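Local atomic coordinates of CD180 antigen (Mus musculus, PDB entry 3T6Q), a protein that may cooperate with MD-1 and TLR4 in the innate immune response of B cells to bacterial lipopolysaccharide, leading to NF-kappa-B activation. Residues L31-E36 with F53-N58; C37-F42 with L59-L64; P46-T51 with E74-S79. All blocks are in the same frame, centred on the assembly; numbering follows the deposited sequence. Where two conformers were deposited one is given.

Interaction 1. Residues L31-E36 with F53-N58. With NAG (2-acetamido-2-deoxy-beta-D-glucopyranose), chain Q.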
loop_
_atom_site.group_PDB
_atom_site.type_symbol
_atom_site.label_atom_id
_atom_site.label_comp_id
_atom_site.label_asym_id
_atom_site.label_seq_id
_atom_site.Cartn_x
_atom_site.Cartn_y
_atom_site.Cartn_z
ATOM N N LEU A 31 13.744 21.286 -24.114
ATOM C CA LEU A 31 14.011 21.915 -22.790
ATOM C C LEU A 31 15.470 22.266 -22.695
ATOM O O LEU A 31 16.319 21.391 -22.910
ATOM C CB LEU A 31 13.657 21.002 -21.595
ATOM C CG LEU A 31 12.217 20.546 -21.322
ATOM C CD1 LEU A 31 12.228 19.570 -20.142
ATOM C CD2 LEU A 31 11.273 21.711 -21.053
ATOM N N PRO A 32 15.777 23.528 -22.345
ATOM C CA PRO A 32 17.173 23.984 -22.313
ATOM C C PRO A 32 18.017 23.288 -21.250
ATOM O O PRO A 32 17.500 22.850 -20.213
ATOM C CB PRO A 32 17.043 25.488 -22.009
ATOM C CG PRO A 32 15.731 25.610 -21.299
ATOM C CD PRO A 32 14.845 24.619 -21.998
ATOM N N ASN A 33 19.313 23.190 -21.521
ATOM C CA ASN A 33 20.280 22.573 -20.615
ATOM C C ASN A 33 20.408 23.320 -19.296
ATOM O O ASN A 33 20.901 22.781 -18.298
ATOM C CB ASN A 33 21.649 22.504 -21.294
ATOM C CG ASN A 33 21.713 21.446 -22.385
ATOM O OD1 ASN A 33 20.922 20.489 -22.398
ATOM N ND2 ASN A 33 22.668 21.615 -23.307
ATOM N N SER A 34 19.963 24.568 -19.320
ATOM C CA SER A 34 20.004 25.445 -18.169
ATOM C C SER A 34 18.790 25.297 -17.227
ATOM O O SER A 34 18.767 25.930 -16.182
ATOM C CB SER A 34 20.036 26.883 -18.658
ATOM O OG SER A 34 18.884 27.104 -19.436
ATOM N N THR A 35 17.784 24.503 -17.609
ATOM C CA THR A 35 16.595 24.281 -16.743
ATOM C C THR A 35 17.005 23.951 -15.311
ATOM O O THR A 35 17.832 23.061 -15.073
ATOM C CB THR A 35 15.714 23.140 -17.277
ATOM O OG1 THR A 35 15.339 23.438 -18.622
ATOM C CG2 THR A 35 14.434 22.980 -16.394
ATOM N N GLU A 36 16.455 24.696 -14.360
ATOM C CA GLU A 36 16.688 24.433 -12.941
ATOM C C GLU A 36 15.484 23.838 -12.200
ATOM O O GLU A 36 15.660 23.066 -11.264
ATOM C CB GLU A 36 17.115 25.716 -12.259
ATOM C CG GLU A 36 18.477 26.187 -12.737
ATOM C CD GLU A 36 18.883 27.528 -12.182
ATOM O OE1 GLU A 36 18.134 28.110 -11.363
ATOM O OE2 GLU A 36 19.978 27.990 -12.574
ATOM N N PHE A 53 17.910 11.639 -17.502
ATOM C CA PHE A 53 18.016 13.063 -17.096
ATOM C C PHE A 53 19.422 13.661 -17.359
ATOM O O PHE A 53 19.691 14.810 -16.979
ATOM C CB PHE A 53 17.680 13.203 -15.582
ATOM C CG PHE A 53 16.290 12.686 -15.190
ATOM C CD1 PHE A 53 16.163 11.569 -14.360
ATOM C CD2 PHE A 53 15.129 13.318 -15.630
ATOM C CE1 PHE A 53 14.908 11.084 -14.013
ATOM C CE2 PHE A 53 13.841 12.829 -15.280
ATOM C CZ PHE A 53 13.743 11.721 -14.473
ATOM N N SER A 54 20.322 12.883 -17.966
ATOM C CA SER A 54 21.762 13.220 -17.916
ATOM C C SER A 54 22.154 14.581 -18.512
ATOM O O SER A 54 23.152 15.149 -18.088
ATOM C CB SER A 54 22.647 12.091 -18.483
ATOM O OG SER A 54 22.282 11.837 -19.817
ATOM N N ARG A 55 21.373 15.142 -19.435
ATOM C CA ARG A 55 21.754 16.463 -19.939
ATOM C C ARG A 55 21.310 17.663 -19.071
ATOM O O ARG A 55 21.839 18.766 -19.225
ATOM C CB ARG A 55 21.360 16.628 -21.407
ATOM C CG ARG A 55 19.900 16.856 -21.623
ATOM C CD ARG A 55 19.665 17.172 -23.077
ATOM N NE ARG A 55 18.254 17.375 -23.319
ATOM C CZ ARG A 55 17.645 18.543 -23.209
ATOM N NH1 ARG A 55 16.347 18.624 -23.446
ATOM N NH2 ARG A 55 18.338 19.621 -22.867
ATOM N N LEU A 56 20.366 17.441 -18.138
ATOM C CA LEU A 56 19.829 18.506 -17.273
ATOM C C LEU A 56 20.701 18.665 -16.009
ATOM O O LEU A 56 20.320 18.306 -14.869
ATOM C CB LEU A 56 18.338 18.246 -16.939
ATOM C CG LEU A 56 17.438 18.142 -18.164
ATOM C CD1 LEU A 56 15.966 17.983 -17.766
ATOM C CD2 LEU A 56 17.600 19.328 -19.128
ATOM N N ILE A 57 21.899 19.210 -16.224
ATOM C CA ILE A 57 22.920 19.222 -15.191
ATOM C C ILE A 57 22.625 20.257 -14.084
ATOM O O ILE A 57 23.170 20.163 -12.982
ATOM C CB ILE A 57 24.325 19.520 -15.792
ATOM C CG1 ILE A 57 24.288 20.825 -16.593
ATOM C CG2 ILE A 57 24.823 18.322 -16.626
ATOM C CD1 ILE A 57 25.668 21.305 -17.019
ATOM N N ASN A 58 21.796 21.245 -14.409
ATOM C CA ASN A 58 21.535 22.351 -13.495
ATOM C C ASN A 58 20.218 22.238 -12.683
ATOM O O ASN A 58 19.817 23.217 -12.052
ATOM C CB ASN A 58 21.535 23.664 -14.275
ATOM C CG ASN A 58 22.944 24.257 -14.448
ATOM O OD1 ASN A 58 23.947 23.659 -14.095
ATOM N ND2 ASN A 58 22.992 25.476 -14.942
HETATM C C1 NAG Q . 22.935 20.728 -24.417
HETATM C C2 NAG Q . 24.001 21.608 -25.095
HETATM C C3 NAG Q . 25.076 20.868 -25.900
HETATM C C4 NAG Q . 25.357 19.435 -25.439
HETATM C C5 NAG Q . 24.095 18.751 -24.913
HETATM C C6 NAG Q . 24.372 17.368 -24.334
HETATM C C7 NAG Q . 23.611 23.885 -25.853
HETATM C C8 NAG Q . 22.893 24.780 -26.825
HETATM N N2 NAG Q . 23.369 22.576 -25.974
HETATM O O3 NAG Q . 26.270 21.626 -25.832
HETATM O O4 NAG Q . 25.870 18.696 -26.520
HETATM O O5 NAG Q . 23.555 19.571 -23.901
HETATM O O6 NAG Q . 24.894 17.499 -23.034
HETATM O O7 NAG Q . 24.368 24.355 -24.997
HETATM O O HOH W 1 19.601 21.496 -16.411
HETATM O O HOH W 2 20.907 26.976 -14.915
#
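The carbonyl oxygen of Leu-31 is gripped by both terminal nitrogens of Arg-55. NH2 of Arg-55 donates to Leu-31 O at 2.7 Å, and NH1 of Arg-55 donates to the same oxygen at 2.8 Å. The oxygen lies in the guanidinium plane, and the group closes on it end-on. NH1 arrives on a lone pair of the carbonyl, whereas NH2 lies nearly along the C=O axis. NH2 of Arg-55 also donates to Asn-33 OD1, at 2.8 Å. This oxygen too is close to the guanidinium plane, but the amide plane is turned 59° against it. With CG of Arg-55 between the backbone N and the carbonyl carbon (chi1 75°) and the chain extended to NE, the side chain crosses that of Asn-33 at about a right angle to reach Leu-31 O. Over one face of the guanidinium, toward its rim, sits Leu-56 CD2. Asn-33 ND2 carries an N-linked N-acetylglucosamine. The bond from Arg-55 probably helps to hold the amide at the root of this glycan.

Further along, waters replace direct bonds. One water donates to Asn-33 O at 2.6 Å and also to Thr-35 O, and accepts from Asn-58 N. A second donates to Ser-34 O and Glu-36 OE2, and takes the N-H of Asn-58 ND2 at 2.6 Å. CG of Glu-36 rests on Asn-58 O at 3.3 Å. Pro-32 O accepts from Thr-35 N, closing the type I turn, and from Thr-35 OG1 at 2.7 Å. Ser-34 OG bonds Asn-14 O.

Both segments are loops that lead into the parallel strands 37-39 and 61-63. Leu-31 and Leu-56 pack inward on Leu-38 of strand 37-39, while Leu-31, Pro-32 and Thr-35 touch Tyr-17 of strand 16-18.

Interaction 2. Residues C37-F42 with L59-L64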
loop_
_atom_site.group_PDB
_atom_site.type_symbol
_atom_site.label_atom_id
_atom_site.label_comp_id
_atom_site.label_asym_id
_atom_site.label_seq_id
_atom_site.Cartn_x
_atom_site.Cartn_y
_atom_site.Cartn_z
ATOM N N CYS A 37 14.276 24.176 -12.633
ATOM C CA CYS A 37 13.056 23.699 -11.946
ATOM C C CYS A 37 12.108 23.045 -12.942
ATOM O O CYS A 37 11.501 23.727 -13.764
ATOM C CB CYS A 37 12.359 24.841 -11.192
ATOM S SG CYS A 37 13.419 25.748 -10.038
ATOM N N LEU A 38 11.996 21.716 -12.852
ATOM C CA LEU A 38 11.221 20.911 -13.786
ATOM C C LEU A 38 10.034 20.224 -13.062
ATOM O O LEU A 38 10.229 19.390 -12.171
ATOM C CB LEU A 38 12.119 19.853 -14.456
ATOM C CG LEU A 38 11.409 19.154 -15.645
ATOM C CD1 LEU A 38 10.890 20.162 -16.660
ATOM C CD2 LEU A 38 12.266 18.094 -16.318
ATOM N N GLU A 39 8.827 20.596 -13.465
ATOM C CA GLU A 39 7.580 20.022 -12.909
ATOM C C GLU A 39 7.136 19.040 -13.950
ATOM O O GLU A 39 6.621 19.417 -15.014
ATOM C CB GLU A 39 6.557 21.159 -12.748
ATOM C CG GLU A 39 7.202 22.362 -12.058
ATOM C CD GLU A 39 6.268 23.536 -11.854
ATOM O OE1 GLU A 39 5.154 23.533 -12.407
ATOM O OE2 GLU A 39 6.657 24.474 -11.132
ATOM N N PHE A 40 7.364 17.768 -13.676
ATOM C CA PHE A 40 7.129 16.752 -14.680
ATOM C C PHE A 40 6.026 15.757 -14.252
ATOM O O PHE A 40 5.975 14.638 -14.771
ATOM C CB PHE A 40 8.471 16.024 -14.945
ATOM C CG PHE A 40 8.618 15.482 -16.363
ATOM C CD1 PHE A 40 8.497 14.123 -16.625
ATOM C CD2 PHE A 40 8.894 16.337 -17.414
ATOM C CE1 PHE A 40 8.627 13.627 -17.930
ATOM C CE2 PHE A 40 9.032 15.862 -18.719
ATOM C CZ PHE A 40 8.898 14.498 -18.976
ATOM N N SER A 41 5.172 16.154 -13.308
ATOM C CA SER A 41 4.171 15.223 -12.771
ATOM C C SER A 41 3.188 14.752 -13.827
ATOM O O SER A 41 2.907 15.460 -14.794
ATOM C CB SER A 41 3.401 15.816 -11.602
ATOM O OG SER A 41 2.755 17.017 -11.967
ATOM N N PHE A 42 2.666 13.553 -13.606
ATOM C CA PHE A 42 1.591 12.980 -14.422
ATOM C C PHE A 42 2.025 12.705 -15.860
ATOM O O PHE A 42 1.233 12.857 -16.792
ATOM C CB PHE A 42 0.315 13.830 -14.381
ATOM C CG PHE A 42 -0.299 13.956 -12.988
ATOM C CD1 PHE A 42 -0.106 15.098 -12.235
ATOM C CD2 PHE A 42 -1.082 12.927 -12.455
ATOM C CE1 PHE A 42 -0.671 15.235 -10.967
ATOM C CE2 PHE A 42 -1.670 13.063 -11.194
ATOM C CZ PHE A 42 -1.444 14.200 -10.442
ATOM N N LEU A 59 19.550 21.076 -12.709
ATOM C CA LEU A 59 18.285 20.899 -11.960
ATOM C C LEU A 59 18.523 21.120 -10.478
ATOM O O LEU A 59 19.466 20.536 -9.896
ATOM C CB LEU A 59 17.695 19.494 -12.170
ATOM C CG LEU A 59 17.104 19.174 -13.549
ATOM C CD1 LEU A 59 16.603 17.734 -13.635
ATOM C CD2 LEU A 59 16.027 20.190 -13.941
ATOM N N THR A 60 17.705 21.980 -9.865
ATOM C CA THR A 60 17.685 22.053 -8.394
ATOM C C THR A 60 16.370 21.471 -7.798
ATOM O O THR A 60 16.319 21.114 -6.630
ATOM C CB THR A 60 17.874 23.515 -7.901
ATOM O OG1 THR A 60 16.754 24.295 -8.313
ATOM C CG2 THR A 60 19.156 24.150 -8.541
ATOM N N PHE A 61 15.334 21.394 -8.620
ATOM C CA PHE A 61 13.987 20.919 -8.226
ATOM C C PHE A 61 13.489 19.994 -9.343
ATOM O O PHE A 61 13.386 20.411 -10.488
ATOM C CB PHE A 61 13.005 22.127 -8.080
ATOM C CG PHE A 61 11.570 21.728 -7.703
ATOM C CD1 PHE A 61 10.634 21.415 -8.694
ATOM C CD2 PHE A 61 11.186 21.628 -6.367
ATOM C CE1 PHE A 61 9.337 21.041 -8.368
ATOM C CE2 PHE A 61 9.890 21.242 -6.027
ATOM C CZ PHE A 61 8.972 20.949 -7.032
ATOM N N LEU A 62 13.140 18.756 -9.017
ATOM C CA LEU A 62 12.592 17.841 -10.020
ATOM C C LEU A 62 11.376 17.101 -9.424
ATOM O O LEU A 62 11.505 16.382 -8.460
ATOM C CB LEU A 62 13.685 16.821 -10.424
ATOM C CG LEU A 62 13.295 15.678 -11.396
ATOM C CD1 LEU A 62 12.774 16.274 -12.673
ATOM C CD2 LEU A 62 14.479 14.748 -11.610
ATOM N N ASP A 63 10.212 17.283 -10.020
ATOM C CA ASP A 63 8.998 16.636 -9.533
ATOM C C ASP A 63 8.511 15.571 -10.552
ATOM O O ASP A 63 8.043 15.899 -11.661
ATOM C CB ASP A 63 7.943 17.721 -9.328
ATOM C CG ASP A 63 6.623 17.205 -8.676
ATOM O OD1 ASP A 63 6.464 15.993 -8.404
ATOM O OD2 ASP A 63 5.748 18.062 -8.448
ATOM N N LEU A 64 8.609 14.318 -10.132
ATOM C CA LEU A 64 8.180 13.145 -10.896
ATOM C C LEU A 64 6.902 12.466 -10.251
ATOM O O LEU A 64 6.682 11.268 -10.389
ATOM C CB LEU A 64 9.351 12.170 -10.944
ATOM C CG LEU A 64 10.629 12.726 -11.632
ATOM C CD1 LEU A 64 11.824 11.842 -11.308
ATOM C CD2 LEU A 64 10.438 12.891 -13.119
HETATM O O HOH W 3 4.815 18.850 -11.653
#
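The Phe-61 ring reaches the neighbouring strand, with CD1 of Phe-61 4.0 Å from Leu-38 O and CE1 of Phe-61 near Glu-39 CG. With CG anti to the backbone N (chi1 179°), beside the carbonyl carbon, the ring lies beside strand 37-39. It is on the same face as Cys-37, Glu-39 and Asp-63. The Phe-40 ring is on the inner side, where Leu-64 CD2 touches Phe-40 CB at 4.1 Å and lies about as close to CD1 of the ring.

Strands 37-39 and 61-63 are parallel, 7° apart. Leu-38 N donates to Phe-61 O in an almost straight bond of 3.0 Å. Asp-63 N donates to Leu-38 O, also at 3.0 Å. Phe-40 N continues the series to Asp-63 O at 2.8 Å, in the carbonyl plane but with a more bent N-H.

Leu-38 and Leu-62 lie side by side and point the same way, with Leu-62 CD1 4.1 Å from Leu-38 CB. Leu-59 CD2 meets that CB as well, at 4.0 Å. The Asp-63 carboxylate has partners outside the pair: OD1 bonds Thr-65 OG1, and OD2 forms a salt bridge with a basic side chain of another protein chain.

This is the strand pairing of a leucine-rich repeat solenoid. Leu-59, Leu-62 and Leu-64 follow the LxxLxL pattern and turn leucines into the core, while the alternate residues Phe-61 and Asp-63 face the concave surface, where Asp-63 meets a partner protein.

Interaction 3. Residues P46-T51 with E74-S79. With NAG (2-acetamido-2-deoxy-beta-D-glucopyranose), chain R.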
loop_
_atom_site.group_PDB
_atom_site.type_symbol
_atom_site.label_atom_id
_atom_site.label_comp_id
_atom_site.label_asym_id
_atom_site.label_seq_id
_atom_site.Cartn_x
_atom_site.Cartn_y
_atom_site.Cartn_z
ATOM N N PRO A 46 8.025 4.455 -17.385
ATOM C CA PRO A 46 7.960 3.161 -16.708
ATOM C C PRO A 46 9.299 2.784 -16.078
ATOM O O PRO A 46 9.329 2.202 -14.987
ATOM C CB PRO A 46 7.550 2.200 -17.862
ATOM C CG PRO A 46 6.734 3.061 -18.739
ATOM C CD PRO A 46 7.443 4.395 -18.740
ATOM N N THR A 47 10.412 3.154 -16.718
ATOM C CA THR A 47 11.723 2.975 -16.061
ATOM C C THR A 47 12.471 4.282 -16.228
ATOM O O THR A 47 12.300 4.953 -17.229
ATOM C CB THR A 47 12.585 1.864 -16.716
ATOM O OG1 THR A 47 12.919 2.271 -18.039
ATOM C CG2 THR A 47 11.856 0.499 -16.786
ATOM N N ILE A 48 13.254 4.660 -15.227
ATOM C CA ILE A 48 14.167 5.780 -15.369
ATOM C C ILE A 48 15.549 5.182 -15.075
ATOM O O ILE A 48 15.700 4.175 -14.313
ATOM C CB ILE A 48 13.785 7.012 -14.478
ATOM C CG1 ILE A 48 13.716 6.611 -12.970
ATOM C CG2 ILE A 48 12.437 7.568 -14.941
ATOM C CD1 ILE A 48 13.374 7.790 -12.030
ATOM N N GLN A 49 16.560 5.772 -15.697
ATOM C CA GLN A 49 17.874 5.129 -15.710
ATOM C C GLN A 49 18.916 6.229 -16.061
ATOM O O GLN A 49 18.549 7.393 -16.211
ATOM C CB GLN A 49 17.881 3.976 -16.748
ATOM C CG GLN A 49 17.596 4.400 -18.196
ATOM C CD GLN A 49 16.146 4.264 -18.574
ATOM O OE1 GLN A 49 15.415 3.439 -18.017
ATOM N NE2 GLN A 49 15.710 5.071 -19.520
ATOM N N ASN A 50 20.182 5.847 -16.209
ATOM C CA ASN A 50 21.292 6.804 -16.364
ATOM C C ASN A 50 21.150 7.766 -17.509
ATOM O O ASN A 50 21.642 8.886 -17.430
ATOM C CB ASN A 50 22.649 6.080 -16.413
ATOM C CG ASN A 50 22.851 5.287 -17.709
ATOM O OD1 ASN A 50 21.919 4.688 -18.248
ATOM N ND2 ASN A 50 24.083 5.301 -18.220
ATOM N N THR A 51 20.403 7.387 -18.544
ATOM C CA THR A 51 20.201 8.253 -19.702
ATOM C C THR A 51 18.992 9.210 -19.625
ATOM O O THR A 51 18.826 10.105 -20.473
ATOM C CB THR A 51 20.026 7.404 -20.970
ATOM O OG1 THR A 51 19.045 6.400 -20.697
ATOM C CG2 THR A 51 21.352 6.706 -21.341
ATOM N N GLU A 74 20.586 2.053 -12.007
ATOM C CA GLU A 74 21.871 2.632 -11.556
ATOM C C GLU A 74 22.077 4.027 -12.132
ATOM O O GLU A 74 21.682 4.313 -13.256
ATOM C CB GLU A 74 23.060 1.701 -11.871
ATOM C CG GLU A 74 23.318 1.492 -13.354
ATOM C CD GLU A 74 24.015 0.173 -13.679
ATOM O OE1 GLU A 74 24.380 -0.001 -14.858
ATOM O OE2 GLU A 74 24.178 -0.691 -12.790
ATOM N N ASP A 75 22.645 4.925 -11.325
ATOM C CA ASP A 75 22.976 6.272 -11.791
ATOM C C ASP A 75 21.867 7.057 -12.490
ATOM O O ASP A 75 22.148 7.917 -13.330
ATOM C CB ASP A 75 24.210 6.191 -12.727
ATOM C CG ASP A 75 25.413 5.544 -12.044
ATOM O OD1 ASP A 75 25.784 6.003 -10.944
ATOM O OD2 ASP A 75 25.984 4.568 -12.590
ATOM N N THR A 76 20.593 6.814 -12.132
ATOM C CA THR A 76 19.505 7.587 -12.738
ATOM C C THR A 76 19.705 9.139 -12.623
ATOM O O THR A 76 19.363 9.925 -13.553
ATOM C CB THR A 76 18.132 7.175 -12.119
ATOM O OG1 THR A 76 17.813 5.823 -12.518
ATOM C CG2 THR A 76 17.047 8.101 -12.589
ATOM N N PHE A 77 20.219 9.564 -11.478
ATOM C CA PHE A 77 20.334 11.017 -11.157
ATOM C C PHE A 77 21.787 11.475 -11.202
ATOM O O PHE A 77 22.193 12.418 -10.495
ATOM C CB PHE A 77 19.685 11.298 -9.794
ATOM C CG PHE A 77 18.211 10.993 -9.799
ATOM C CD1 PHE A 77 17.718 9.881 -9.133
ATOM C CD2 PHE A 77 17.336 11.776 -10.563
ATOM C CE1 PHE A 77 16.350 9.577 -9.190
ATOM C CE2 PHE A 77 15.968 11.484 -10.607
ATOM C CZ PHE A 77 15.489 10.380 -9.926
ATOM N N GLN A 78 22.572 10.803 -12.053
ATOM C CA GLN A 78 24.040 11.010 -12.061
ATOM C C GLN A 78 24.439 12.441 -12.317
ATOM O O GLN A 78 25.440 12.867 -11.778
ATOM C CB GLN A 78 24.767 10.078 -13.077
ATOM C CG GLN A 78 24.367 10.308 -14.519
ATOM C CD GLN A 78 25.014 9.310 -15.465
ATOM O OE1 GLN A 78 25.688 8.375 -15.031
ATOM N NE2 GLN A 78 24.803 9.505 -16.757
ATOM N N SER A 79 23.682 13.188 -13.136
ATOM C CA SER A 79 24.101 14.553 -13.490
ATOM C C SER A 79 23.479 15.649 -12.633
ATOM O O SER A 79 23.697 16.850 -12.901
ATOM C CB SER A 79 23.797 14.880 -14.951
ATOM O OG SER A 79 24.413 13.973 -15.851
HETATM C C1 NAG R . 24.448 4.592 -19.426
HETATM C C2 NAG R . 25.527 5.334 -20.237
HETATM C C3 NAG R . 26.099 4.413 -21.337
HETATM C C4 NAG R . 26.365 2.971 -20.875
HETATM C C5 NAG R . 25.097 2.462 -20.200
HETATM C C6 NAG R . 25.120 1.006 -19.752
HETATM C C7 NAG R . 25.165 7.782 -20.059
HETATM C C8 NAG R . 24.618 9.036 -20.659
HETATM N N2 NAG R . 25.037 6.621 -20.742
HETATM O O3 NAG R . 27.332 4.935 -21.750
HETATM O O4 NAG R . 26.754 2.161 -21.971
HETATM O O5 NAG R . 24.887 3.281 -19.074
HETATM O O6 NAG R . 26.018 0.882 -18.688
HETATM O O7 NAG R . 25.719 7.887 -18.962
HETATM O O HOH W 4 19.923 10.485 -15.953
HETATM O O HOH W 5 20.974 3.182 -15.590
HETATM O O HOH W 6 26.197 6.255 -16.780
#
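Ile-48 and Thr-76 cross at about a right angle, with CG2 of Thr-76 3.7 Å from Ile-48 CG1. That methyl is also placed over the centre of the Phe-77 ring, 3.7 Å above its plane. It is thus shared by an isoleucine and a phenylalanine. Ile-48 CD1 reaches the far end of the ring, at 4.0 Å from Phe-77 CZ. CG2 of Thr-76 is anti to the backbone N, and OG1 is turned to bond His-73 O.

Toward the surface the contact becomes polar. Asn-50 CA approaches Asp-75 O at 3.3 Å in a CA-H...O contact. A water accepts from Asn-50 N and donates to Glu-74 O. Asn-50 ND2 bears an N-acetylglucosamine. The side chain of Gln-78, extended beyond CG, reaches this sugar, and its NE2 donates to the acetamide O7 at 2.9 Å in a nearly straight bond (168°). Another water joins Asn-50 ND2, Gln-78 OE1 and O7.

No direct conventional hydrogen bond links the two protein segments. Apolar packing holds the inner end, and water and the first sugar bridge the outer one, so the first sugar probably contributes to the join between the repeats.

In the fold
All three interactions join the first two leucine-rich repeats, and interaction 1 also takes in the residues just before them. Interaction 2 is the buried one: backbone bonds and leucines, with its other face on the concave surface. Interactions 1 and 3 are partly buried: the first rests on an arginine and waters, the second on apolar packing, waters and a sugar. The sugar of interaction 3 bonds across the contact, whereas that of interaction 1 grows from an asparagine held by arginine. Glu-36 O is close to Thr-60 N and Phe-61 N, the rings of Phe-53 and Phe-77 meet, nearly parallel, and Leu-62 and Leu-64 also pack on Phe-77. One apolar core thus runs behind all three.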